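Local coordinates for protein DNA polymerase III subunit beta (Deinococcus radiodurans, PDB 4TRT) that probably tethers DNA polymerases and other proteins to DNA and makes them processive, as a ring-shaped head-to-tail homodimer around the duplex, at residues V168-G172 and Y173-I177. Numbering follows the deposited sequence.
Sequences VASDG and YRVAI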
loop_
_atom_site.group_PDB
_atom_site.type_symbol
_atom_site.label_atom_id
_atom_site.label_comp_id
_atom_site.label_asym_id
_atom_site.label_seq_id
_atom_site.Cartn_x
_atom_site.Cartn_y
_atom_site.Cartn_z
ATOM N N VAL A 168 21.957 21.832 -1.524
ATOM C CA VAL A 168 23.014 20.845 -1.686
ATOM C C VAL A 168 22.943 19.830 -0.547
ATOM O O VAL A 168 22.776 20.204 0.624
ATOM C CB VAL A 168 24.414 21.505 -1.671
ATOM C CG1 VAL A 168 25.507 20.510 -2.072
ATOM C CG2 VAL A 168 24.459 22.730 -2.572
ATOM N N ALA A 169 23.078 18.550 -0.897
ATOM C CA ALA A 169 23.248 17.495 0.086
ATOM C C ALA A 169 24.409 16.596 -0.316
ATOM O O ALA A 169 24.745 16.485 -1.508
ATOM C CB ALA A 169 21.964 16.699 0.192
ATOM N N SER A 170 25.018 15.952 0.683
ATOM C CA SER A 170 26.168 15.119 0.459
ATOM C C SER A 170 26.464 14.231 1.662
ATOM O O SER A 170 26.060 14.524 2.785
ATOM C CB SER A 170 27.395 15.995 0.157
ATOM O OG SER A 170 28.539 15.211 -0.098
ATOM N N ASP A 171 27.171 13.141 1.398
ATOM C CA ASP A 171 27.790 12.324 2.455
ATOM C C ASP A 171 29.320 12.437 2.420
ATOM O O ASP A 171 29.999 11.601 2.980
ATOM C CB ASP A 171 27.376 10.860 2.296
ATOM C CG ASP A 171 27.777 10.260 0.935
ATOM O OD1 ASP A 171 28.669 10.788 0.234
ATOM O OD2 ASP A 171 27.166 9.251 0.557
ATOM N N GLY A 172 29.847 13.471 1.766
ATOM C CA GLY A 172 31.300 13.657 1.605
ATOM C C GLY A 172 31.859 13.045 0.324
ATOM O O GLY A 172 33.003 13.322 -0.066
ATOM N N TYR A 173 31.055 12.209 -0.333
ATOM C CA TYR A 173 31.478 11.494 -1.541
ATOM C C TYR A 173 30.495 11.767 -2.678
ATOM O O TYR A 173 30.863 12.423 -3.669
ATOM C CB TYR A 173 31.585 9.992 -1.261
ATOM C CG TYR A 173 32.544 9.650 -0.148
ATOM C CD1 TYR A 173 32.125 9.650 1.186
ATOM C CD2 TYR A 173 33.866 9.319 -0.420
ATOM C CE1 TYR A 173 33.003 9.335 2.216
ATOM C CE2 TYR A 173 34.752 9.007 0.604
ATOM C CZ TYR A 173 34.317 9.019 1.916
ATOM O OH TYR A 173 35.195 8.697 2.925
ATOM N N ARG A 174 29.254 11.288 -2.547
ATOM C CA ARG A 174 28.214 11.711 -3.497
ATOM C C ARG A 174 27.642 13.066 -3.104
ATOM O O ARG A 174 27.636 13.435 -1.941
ATOM C CB ARG A 174 27.100 10.683 -3.658
ATOM C CG ARG A 174 26.268 10.420 -2.421
ATOM C CD ARG A 174 25.211 9.402 -2.776
ATOM N NE ARG A 174 24.380 8.986 -1.656
ATOM C CZ ARG A 174 23.232 8.317 -1.793
ATOM N NH1 ARG A 174 22.767 8.002 -2.996
ATOM N NH2 ARG A 174 22.530 7.973 -0.724
ATOM N N VAL A 175 27.133 13.782 -4.104
ATOM C CA VAL A 175 26.613 15.121 -3.934
ATOM C C VAL A 175 25.371 15.250 -4.810
ATOM O O VAL A 175 25.329 14.711 -5.929
ATOM C CB VAL A 175 27.633 16.195 -4.401
ATOM C CG1 VAL A 175 27.169 17.568 -3.937
ATOM C CG2 VAL A 175 29.043 15.893 -3.887
ATOM N N ALA A 176 24.373 15.963 -4.307
ATOM C CA ALA A 176 23.197 16.327 -5.095
ATOM C C ALA A 176 23.002 17.826 -4.937
ATOM O O ALA A 176 23.067 18.343 -3.819
ATOM C CB ALA A 176 21.974 15.576 -4.607
ATOM N N ILE A 177 22.769 18.494 -6.065
ATOM C CA ILE A 177 22.629 19.948 -6.150
ATOM C C ILE A 177 21.425 20.277 -7.008
ATOM O O ILE A 177 21.200 19.648 -8.045
ATOM C CB ILE A 177 23.872 20.567 -6.829
ATOM C CG1 ILE A 177 25.137 20.297 -6.009
ATOM C CG2 ILE A 177 23.698 22.074 -7.097
ATOM C CD1 ILE A 177 26.403 20.572 -6.783
HETATM O O HOH W 1 24.525 9.563 1.285
#
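Ala169 and Ala176 form a hydrogen-bonded pair of a beta hairpin in the central domain, joining antiparallel strands 164-170 and 175-181. Their reciprocal backbone bonds, Ala169 N to Ala176 O and Ala176 N to Ala169 O, are both 2.9 Å long. On the opposite face of the sheet to these alanines, CG1 of Val168 touches CG1 of Val175 (3.9 Å) and also CG1 of Ile177.

Ser170 OG donates to Arg174 O (2.7 Å), approaching 29° out of the carbonyl plane, and accepts from Gly172 N (2.9 Å), an ST turn. Asp171 has CG wedged between backbone N and carbonyl carbon (chi1 59°), which turns its carboxylate toward the backbone of Tyr173 and Arg174. There OD1 accepts from two successive amides: Tyr173 N (2.8 Å) comes nearly along the C-O axis, Arg174 N (2.9 Å) from the syn side, 23° out of the carboxylate plane.

The other oxygen, OD2, forms a long salt bridge with Arg174 NE (3.6 Å), and one water links the same two atoms. Beyond NE, Arg174 NH1 makes a salt bridge with Asp322 in helix 317-324 of the C-terminal domain. An alanine in place of Asp171 would probably leave the amides of Tyr173 and Arg174 without their shared acceptor and NE of Arg174 without its nearby carboxylate. One carboxylate oxygen thus fixes the turn backbone while the other probably helps to hold the NE end of Arg174.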